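Local atomic coordinates of receptor-type adenylate cyclase gresag 4.3 (PDB entry 1FX4), a protein that converts ATP to 3',5'-cyclic AMP and diphosphate with the help of magnesium, seen here as the catalytic domain of a trypanosome membrane cyclase. Residues D3-E8 / Y154-R159; S70-V75 / M184-E189; Q79-C84 / L132-G137. One frame throughout, in Å; residues are numbered along the deposited sequence.

Contact 1: residues D3-E8 / Y154-R159; sequences DSAPKE and YDYYGR
In Tyr-154 (chi1 -77°) and Tyr-156 (chi1 -52°) CG stands anti to the carbonyl carbon; these two alternate residues of strand 154-157 both point their CB toward the loop 3-8, and their rings meet it. Lys-7 shares this first torsion, then runs extended as far as CE and bends only at chi4, 61°. The bend turns NZ back onto its own loop, where Lys-7 NZ donates to Ala-5 O at 2.7 Å, on a lone pair in the carbonyl plane, and more weakly to Asp-3 O; Asn-2 O is a further acceptor. With its tip held in this way, the aliphatic chain crosses Tyr-154 at about a right angle. Lys-7 CG lies over one face, 4.0 Å from the centroid of the Tyr-154 ring, a CH-pi contact, while Lys-7 CD comes to 3.4 Å from Tyr-154 OH. Ala-5 CB reaches the same ring obliquely, 3.8 Å from Tyr-154 CD1, and the same methyl also meets Tyr-156 OH at 3.6 Å. Tyr-156 works through its tip: the hydroxyl donates to Pro-6 O at 2.7 Å, and that oxygen lies in the plane of the ring, at its edge. Pro-6 CD presses on the same Tyr-156 OH at 3.1 Å, so one buried phenol oxygen both bonds and packs against a single proline. Away from the metal site, the contact fastens the loop before strand 13-20 to the hairpin of strands 144-147 and 154-157, with Tyr-156 resting also on Val-57 of strand 55-60, Met-65 and Ala-67 of strand 63-68, and Ile-145 of strand 144-147.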
loop_
_atom_site.group_PDB
_atom_site.type_symbol
_atom_site.label_atom_id
_atom_site.label_comp_id
_atom_site.label_asym_id
_atom_site.label_seq_id
_atom_site.Cartn_x
_atom_site.Cartn_y
_atom_site.Cartn_z
ATOM N N ASP A 3 -0.689 21.927 9.130
ATOM C CA ASP A 3 -0.596 22.487 10.479
ATOM C C ASP A 3 -0.757 21.458 11.596
ATOM O O ASP A 3 -0.181 21.615 12.671
ATOM C CB ASP A 3 -1.589 23.643 10.675
ATOM C CG ASP A 3 -1.515 24.254 12.085
ATOM O OD1 ASP A 3 -0.393 24.439 12.622
ATOM O OD2 ASP A 3 -2.589 24.547 12.666
ATOM N N SER A 4 -1.524 20.401 11.344
ATOM C CA SER A 4 -1.726 19.375 12.358
ATOM C C SER A 4 -0.631 18.308 12.363
ATOM O O SER A 4 -0.615 17.444 13.233
ATOM C CB SER A 4 -3.106 18.739 12.206
ATOM O OG SER A 4 -3.231 18.106 10.950
ATOM N N ALA A 5 0.305 18.394 11.422
ATOM C CA ALA A 5 1.390 17.423 11.352
ATOM C C ALA A 5 2.491 17.679 12.370
ATOM O O ALA A 5 2.980 18.802 12.488
ATOM C CB ALA A 5 1.993 17.409 9.959
ATOM N N PRO A 6 2.855 16.653 13.163
ATOM C CA PRO A 6 3.927 16.814 14.157
ATOM C C PRO A 6 5.191 17.147 13.351
ATOM O O PRO A 6 5.534 16.434 12.407
ATOM C CB PRO A 6 4.009 15.425 14.785
ATOM C CG PRO A 6 2.581 14.950 14.730
ATOM C CD PRO A 6 2.159 15.363 13.333
ATOM N N LYS A 7 5.859 18.245 13.699
ATOM C CA LYS A 7 7.030 18.702 12.948
ATOM C C LYS A 7 8.343 18.802 13.704
ATOM O O LYS A 7 9.369 19.148 13.113
ATOM C CB LYS A 7 6.743 20.086 12.356
ATOM C CG LYS A 7 5.453 20.177 11.594
ATOM C CD LYS A 7 5.186 21.597 11.126
ATOM C CE LYS A 7 3.847 21.677 10.442
ATOM N NZ LYS A 7 2.765 21.288 11.379
ATOM N N GLU A 8 8.325 18.513 14.996
ATOM C CA GLU A 8 9.539 18.627 15.792
ATOM C C GLU A 8 10.215 17.310 16.114
ATOM O O GLU A 8 9.625 16.446 16.774
ATOM C CB GLU A 8 9.235 19.366 17.090
ATOM C CG GLU A 8 8.739 20.784 16.881
ATOM C CD GLU A 8 8.474 21.513 18.191
ATOM O OE1 GLU A 8 8.537 20.865 19.265
ATOM O OE2 GLU A 8 8.201 22.738 18.142
ATOM N N TYR A 154 4.324 15.583 5.350
ATOM C CA TYR A 154 5.256 15.071 6.348
ATOM C C TYR A 154 5.080 13.573 6.470
ATOM O O TYR A 154 3.968 13.070 6.347
ATOM C CB TYR A 154 4.995 15.706 7.717
ATOM C CG TYR A 154 5.507 17.119 7.861
ATOM C CD1 TYR A 154 4.750 18.202 7.426
ATOM C CD2 TYR A 154 6.753 17.367 8.435
ATOM C CE1 TYR A 154 5.221 19.509 7.560
ATOM C CE2 TYR A 154 7.237 18.662 8.573
ATOM C CZ TYR A 154 6.469 19.726 8.134
ATOM O OH TYR A 154 6.953 20.998 8.269
ATOM N N ASP A 155 6.186 12.864 6.662
ATOM C CA ASP A 155 6.145 11.421 6.845
ATOM C C ASP A 155 6.970 11.091 8.086
ATOM O O ASP A 155 7.763 11.914 8.567
ATOM C CB ASP A 155 6.671 10.665 5.632
ATOM C CG ASP A 155 6.100 9.242 5.528
ATOM O OD1 ASP A 155 6.151 8.679 4.417
ATOM O OD2 ASP A 155 5.597 8.679 6.535
ATOM N N TYR A 156 6.755 9.898 8.614
ATOM C CA TYR A 156 7.410 9.460 9.830
ATOM C C TYR A 156 8.003 8.074 9.649
ATOM O O TYR A 156 7.299 7.119 9.342
ATOM C CB TYR A 156 6.387 9.488 10.971
ATOM C CG TYR A 156 5.703 10.835 11.058
ATOM C CD1 TYR A 156 4.606 11.133 10.256
ATOM C CD2 TYR A 156 6.221 11.844 11.859
ATOM C CE1 TYR A 156 4.052 12.414 10.227
ATOM C CE2 TYR A 156 5.675 13.126 11.843
ATOM C CZ TYR A 156 4.590 13.402 11.022
ATOM O OH TYR A 156 4.077 14.677 10.949
ATOM N N TYR A 157 9.310 7.987 9.845
ATOM C CA TYR A 157 10.049 6.739 9.688
ATOM C C TYR A 157 10.776 6.382 10.975
ATOM O O TYR A 157 10.853 7.187 11.904
ATOM C CB TYR A 157 11.069 6.882 8.557
ATOM C CG TYR A 157 10.443 7.018 7.197
ATOM C CD1 TYR A 157 10.093 8.273 6.684
ATOM C CD2 TYR A 157 10.179 5.893 6.423
ATOM C CE1 TYR A 157 9.487 8.397 5.432
ATOM C CE2 TYR A 157 9.572 6.006 5.167
ATOM C CZ TYR A 157 9.232 7.261 4.683
ATOM O OH TYR A 157 8.631 7.372 3.451
ATOM N N GLY A 158 11.334 5.179 11.012
ATOM C CA GLY A 158 12.053 4.748 12.196
ATOM C C GLY A 158 11.307 3.677 12.954
ATOM O O GLY A 158 10.191 3.294 12.579
ATOM N N ARG A 159 11.916 3.199 14.033
ATOM C CA ARG A 159 11.324 2.146 14.845
ATOM C C ARG A 159 9.936 2.504 15.389
ATOM O O ARG A 159 9.088 1.632 15.524
ATOM C CB ARG A 159 12.274 1.738 15.986
ATOM C CG ARG A 159 13.595 1.122 15.506
ATOM C CD ARG A 159 14.398 0.473 16.644
ATOM N NE ARG A 159 14.579 1.364 17.789
ATOM C CZ ARG A 159 15.376 2.430 17.803
ATOM N NH1 ARG A 159 16.094 2.757 16.729
ATOM N NH2 ARG A 159 15.425 3.200 18.881
#

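Contact 2: residues S70-V75 / M184-E189; sequences SPFAAV and MSLSGE
One methyl group, Leu-186 CD2, is the bump of this contact, and the hollow that takes it is formed by the first turn of helix 71-87. With CG anti to the carbonyl carbon (chi1 -62°), the leucine reaches over to the helix and lodges CD2 among Pro-71, Phe-72 and Val-75. The floor is main chain: Leu-186 CD2 lies 3.4 Å from Phe-72 CA, close against the peptide that joins Phe-72 to Pro-71. Three side chains form the walls. Phe-72, crossing the leucine at about a right angle, offers its ring edge, with CD1 3.6 Å from Leu-186 CD2; Pro-71 CB stands 3.9 Å from the same methyl, and Val-75 CG2 approaches obliquely at 4.1 Å. Beside this socket a second, shallower fit sets Pro-71 CG against Ser-185 CB at 3.8 Å, while Ser-185 OG is engaged by Ala-181 O within its own helix. Leu-194 touches Phe-72, Val-75 and Leu-186 and so adds to the apolar cluster. Both segments carry a serine N-cap, Ser-70 OG accepting from Ala-73 N at 3.0 Å and Ser-187 OG from Asp-190 N, and the capped helix 71-87 lies against strands 13-20 and 63-68 of the class III cyclase catalytic domain.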
loop_
_atom_site.group_PDB
_atom_site.type_symbol
_atom_site.label_atom_id
_atom_site.label_comp_id
_atom_site.label_asym_id
_atom_site.label_seq_id
_atom_site.Cartn_x
_atom_site.Cartn_y
_atom_site.Cartn_z
ATOM N N SER A 70 -0.934 14.949 19.837
ATOM C CA SER A 70 -1.543 14.602 21.110
ATOM C C SER A 70 -1.912 13.122 21.249
ATOM O O SER A 70 -2.723 12.601 20.481
ATOM C CB SER A 70 -2.804 15.456 21.302
ATOM O OG SER A 70 -3.716 14.863 22.211
ATOM N N PRO A 71 -1.349 12.443 22.257
ATOM C CA PRO A 71 -1.648 11.022 22.480
ATOM C C PRO A 71 -3.139 10.809 22.735
ATOM O O PRO A 71 -3.744 9.888 22.197
ATOM C CB PRO A 71 -0.841 10.696 23.736
ATOM C CG PRO A 71 0.343 11.624 23.620
ATOM C CD PRO A 71 -0.297 12.917 23.176
ATOM N N PHE A 72 -3.740 11.698 23.522
ATOM C CA PHE A 72 -5.152 11.569 23.840
ATOM C C PHE A 72 -6.078 11.746 22.639
ATOM O O PHE A 72 -7.089 11.050 22.523
ATOM C CB PHE A 72 -5.567 12.508 24.976
ATOM C CG PHE A 72 -6.877 12.130 25.600
ATOM C CD1 PHE A 72 -7.099 10.822 26.037
ATOM C CD2 PHE A 72 -7.896 13.061 25.725
ATOM C CE1 PHE A 72 -8.329 10.452 26.588
ATOM C CE2 PHE A 72 -9.123 12.697 26.270
ATOM C CZ PHE A 72 -9.336 11.392 26.704
ATOM N N ALA A 73 -5.742 12.687 21.761
ATOM C CA ALA A 73 -6.555 12.934 20.567
ATOM C C ALA A 73 -6.523 11.681 19.683
ATOM O O ALA A 73 -7.519 11.319 19.050
ATOM C CB ALA A 73 -6.012 14.127 19.801
ATOM N N ALA A 74 -5.378 11.011 19.671
ATOM C CA ALA A 74 -5.225 9.791 18.874
ATOM C C ALA A 74 -6.121 8.684 19.402
ATOM O O ALA A 74 -6.768 7.971 18.637
ATOM C CB ALA A 74 -3.788 9.344 18.883
ATOM N N VAL A 75 -6.176 8.563 20.721
ATOM C CA VAL A 75 -6.994 7.549 21.366
ATOM C C VAL A 75 -8.480 7.847 21.181
ATOM O O VAL A 75 -9.274 6.938 20.923
ATOM C CB VAL A 75 -6.607 7.403 22.861
ATOM C CG1 VAL A 75 -7.542 6.445 23.566
ATOM C CG2 VAL A 75 -5.187 6.901 22.963
ATOM N N MET A 184 0.867 4.939 28.313
ATOM C CA MET A 184 1.505 5.738 29.350
ATOM C C MET A 184 1.853 7.169 28.929
ATOM O O MET A 184 2.291 7.971 29.755
ATOM C CB MET A 184 2.717 5.010 29.939
ATOM C CG MET A 184 2.358 3.721 30.663
ATOM S SD MET A 184 0.942 3.870 31.831
ATOM C CE MET A 184 1.778 4.628 33.237
ATOM N N SER A 185 1.658 7.482 27.647
ATOM C CA SER A 185 1.907 8.826 27.127
ATOM C C SER A 185 0.736 9.700 27.529
ATOM O O SER A 185 0.830 10.926 27.535
ATOM C CB SER A 185 2.033 8.819 25.602
ATOM O OG SER A 185 3.271 8.263 25.209
ATOM N N LEU A 186 -0.396 9.056 27.787
ATOM C CA LEU A 186 -1.589 9.766 28.212
ATOM C C LEU A 186 -1.358 10.165 29.659
ATOM O O LEU A 186 -0.562 9.543 30.359
ATOM C CB LEU A 186 -2.801 8.838 28.162
ATOM C CG LEU A 186 -3.204 8.267 26.813
ATOM C CD1 LEU A 186 -4.230 7.163 27.027
ATOM C CD2 LEU A 186 -3.775 9.366 25.955
ATOM N N SER A 187 -2.036 11.209 30.104
ATOM C CA SER A 187 -1.913 11.632 31.489
ATOM C C SER A 187 -2.723 10.635 32.320
ATOM O O SER A 187 -3.544 9.891 31.777
ATOM C CB SER A 187 -2.477 13.038 31.654
ATOM O OG SER A 187 -3.841 13.070 31.284
ATOM N N GLY A 188 -2.485 10.604 33.628
ATOM C CA GLY A 188 -3.212 9.685 34.491
ATOM C C GLY A 188 -4.707 9.911 34.424
ATOM O O GLY A 188 -5.493 8.968 34.440
ATOM N N GLU A 189 -5.088 11.177 34.322
ATOM C CA GLU A 189 -6.480 11.599 34.235
ATOM C C GLU A 189 -7.107 11.076 32.937
ATOM O O GLU A 189 -8.237 10.577 32.939
ATOM C CB GLU A 189 -6.514 13.124 34.264
ATOM C CG GLU A 189 -7.865 13.784 34.375
ATOM C CD GLU A 189 -7.719 15.295 34.531
ATOM O OE1 GLU A 189 -8.342 16.047 33.746
ATOM O OE2 GLU A 189 -6.954 15.729 35.427
#

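Contact 3: residues Q79-C84 / L132-G137; sequences QELQLC and LRVRVG. Unlike the reference sequence in segment 79-84: Cys-84 (reference Arg).
Helix 79-84 and strand 134-137 run antiparallel, at 173°, with their axes 9.8 Å apart, and the side chain of Gln-82 bridges them. From CB, which starts off beside the strand, CG takes the position anti to the carbonyl carbon, and a bend at chi2, -64°, then swings the amide across to the backbone of Val-134. CD comes to 3.8 Å from Val-134 O, and beyond it the two polar branches part. Gln-82 NE2 donates to Val-134 O at 2.8 Å in a nearly straight bond, 166° at the hydrogen; the acceptor lies in the amide plane, but the donor sits above the carbonyl plane and misses the lone pairs. The same Gln-82 NE2 brushes Val-136 CG2 at 3.7 Å. Gln-82 OE1 is hydrogen-bonded to a water at 2.7 Å and to Arg-222 NH1, and that water accepts from Val-134 N at 2.8 Å. Val-134 O is thus held directly by the glutamine, and Val-134 N is linked to it through the water, which has more acceptors in reach than protons to give. Next to it in the helix, Leu-81, crossing Val-134 at about a right angle, puts CD2 3.8 Å from Val-134 CB. The Val-134 side chain is about 6 Å from that of Asp-19, a magnesium ligand. The bonding pattern fixes which way the amide is turned, and the charge of Arg-222 on OE1 would probably polarise it, making NE2 a stronger donor in this buried setting.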
loop_
_atom_site.group_PDB
_atom_site.type_symbol
_atom_site.label_atom_id
_atom_site.label_comp_id
_atom_site.label_asym_id
_atom_site.label_seq_id
_atom_site.Cartn_x
_atom_site.Cartn_y
_atom_site.Cartn_z
ATOM N N GLN A 79 -11.257 5.468 19.298
ATOM C CA GLN A 79 -12.476 5.055 19.966
ATOM C C GLN A 79 -13.688 5.484 19.163
ATOM O O GLN A 79 -14.613 4.704 18.956
ATOM C CB GLN A 79 -12.534 5.641 21.378
ATOM C CG GLN A 79 -13.847 5.368 22.082
ATOM C CD GLN A 79 -13.710 5.514 23.574
ATOM O OE1 GLN A 79 -14.333 6.387 24.183
ATOM N NE2 GLN A 79 -12.874 4.673 24.175
ATOM N N GLU A 80 -13.673 6.722 18.680
ATOM C CA GLU A 80 -14.792 7.223 17.904
ATOM C C GLU A 80 -14.874 6.496 16.567
ATOM O O GLU A 80 -15.959 6.300 16.026
ATOM C CB GLU A 80 -14.686 8.732 17.692
ATOM C CG GLU A 80 -16.034 9.384 17.454
ATOM C CD GLU A 80 -17.042 9.082 18.570
ATOM O OE1 GLU A 80 -18.242 8.919 18.247
ATOM O OE2 GLU A 80 -16.634 8.996 19.759
ATOM N N LEU A 81 -13.726 6.073 16.051
ATOM C CA LEU A 81 -13.724 5.334 14.796
ATOM C C LEU A 81 -14.574 4.071 14.977
ATOM O O LEU A 81 -15.501 3.845 14.218
ATOM C CB LEU A 81 -12.291 4.986 14.379
ATOM C CG LEU A 81 -12.094 4.340 12.997
ATOM C CD1 LEU A 81 -10.627 4.462 12.610
ATOM C CD2 LEU A 81 -12.515 2.882 12.982
ATOM N N GLN A 82 -14.271 3.258 15.988
ATOM C CA GLN A 82 -15.029 2.027 16.206
ATOM C C GLN A 82 -16.531 2.282 16.404
ATOM O O GLN A 82 -17.378 1.573 15.816
ATOM C CB GLN A 82 -14.466 1.255 17.389
ATOM C CG GLN A 82 -13.007 0.835 17.196
ATOM C CD GLN A 82 -12.848 -0.134 16.045
ATOM O OE1 GLN A 82 -13.822 -0.743 15.601
ATOM N NE2 GLN A 82 -11.616 -0.287 15.555
ATOM N N LEU A 83 -16.851 3.315 17.187
ATOM C CA LEU A 83 -18.243 3.655 17.442
ATOM C C LEU A 83 -18.978 4.159 16.198
ATOM O O LEU A 83 -20.119 3.774 15.953
ATOM C CB LEU A 83 -18.333 4.677 18.577
ATOM C CG LEU A 83 -17.943 4.101 19.943
ATOM C CD1 LEU A 83 -17.686 5.208 20.942
ATOM C CD2 LEU A 83 -19.045 3.143 20.438
ATOM N N CYS A 84 -18.320 5.008 15.412
ATOM C CA CYS A 84 -18.916 5.556 14.200
ATOM C C CYS A 84 -19.211 4.444 13.203
ATOM O O CYS A 84 -20.303 4.359 12.660
ATOM C CB CYS A 84 -17.984 6.596 13.557
ATOM S SG CYS A 84 -17.936 8.204 14.472
ATOM N N LEU A 132 -18.010 -2.694 8.027
ATOM C CA LEU A 132 -16.571 -2.921 7.927
ATOM C C LEU A 132 -15.889 -2.945 9.289
ATOM O O LEU A 132 -16.178 -2.114 10.160
ATOM C CB LEU A 132 -15.920 -1.851 7.040
ATOM C CG LEU A 132 -16.282 -1.896 5.557
ATOM C CD1 LEU A 132 -15.615 -0.713 4.821
ATOM C CD2 LEU A 132 -15.829 -3.238 4.964
ATOM N N ARG A 133 -15.007 -3.919 9.492
ATOM C CA ARG A 133 -14.277 -4.025 10.752
ATOM C C ARG A 133 -12.862 -3.499 10.565
ATOM O O ARG A 133 -12.076 -4.046 9.775
ATOM C CB ARG A 133 -14.243 -5.463 11.258
ATOM C CG ARG A 133 -15.614 -6.019 11.580
ATOM C CD ARG A 133 -15.478 -7.441 12.098
ATOM N NE ARG A 133 -16.773 -8.104 12.206
ATOM C CZ ARG A 133 -16.947 -9.302 12.755
ATOM N NH1 ARG A 133 -15.906 -9.966 13.249
ATOM N NH2 ARG A 133 -18.156 -9.853 12.775
ATOM N N VAL A 134 -12.535 -2.458 11.321
ATOM C CA VAL A 134 -11.237 -1.812 11.232
ATOM C C VAL A 134 -10.339 -2.167 12.403
ATOM O O VAL A 134 -10.752 -2.084 13.552
ATOM C CB VAL A 134 -11.415 -0.253 11.154
ATOM C CG1 VAL A 134 -10.071 0.447 10.985
ATOM C CG2 VAL A 134 -12.321 0.098 9.981
ATOM N N ARG A 135 -9.125 -2.619 12.113
ATOM C CA ARG A 135 -8.170 -2.925 13.168
ATOM C C ARG A 135 -7.354 -1.661 13.335
ATOM O O ARG A 135 -7.057 -0.964 12.359
ATOM C CB ARG A 135 -7.275 -4.114 12.807
ATOM C CG ARG A 135 -6.331 -3.874 11.685
ATOM C CD ARG A 135 -5.389 -5.080 11.508
ATOM N NE ARG A 135 -6.065 -6.207 10.909
ATOM C CZ ARG A 135 -5.831 -6.647 9.676
ATOM N NH1 ARG A 135 -4.922 -6.058 8.901
ATOM N NH2 ARG A 135 -6.517 -7.676 9.217
ATOM N N VAL A 136 -7.012 -1.348 14.578
ATOM C CA VAL A 136 -6.279 -0.128 14.869
ATOM C C VAL A 136 -5.151 -0.380 15.839
ATOM O O VAL A 136 -5.326 -1.059 16.847
ATOM C CB VAL A 136 -7.230 0.954 15.478
ATOM C CG1 VAL A 136 -6.461 2.238 15.766
ATOM C CG2 VAL A 136 -8.407 1.213 14.532
ATOM N N GLY A 137 -3.992 0.182 15.525
ATOM C CA GLY A 137 -2.837 0.048 16.388
ATOM C C GLY A 137 -2.355 1.454 16.668
ATOM O O GLY A 137 -2.319 2.274 15.758
HETATM O O HOH W 1 -14.362 -1.341 13.051
#

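How the contacts relate
Distance from the centre and burial do not run together here. Contact 3 is central and buried, its centre about 6 Å from the centre of the chain, and nearest the magnesium site; contact 1, its centre about 19 Å from that of the chain, is peripheral yet buried, and contact 2, at about 16 Å between the same centres, only partly buried. Contacts 2 and 3 share helix 71-87, one taking its start and the other its later turns, against a turn between short helices and a main-sheet strand. Contact 1 joins a loop to a hairpin. Contact 2 is purely apolar, whereas contacts 1 and 3 each add a side-chain bond to a backbone carbonyl, from a tyrosine hydroxyl and a glutamine amide.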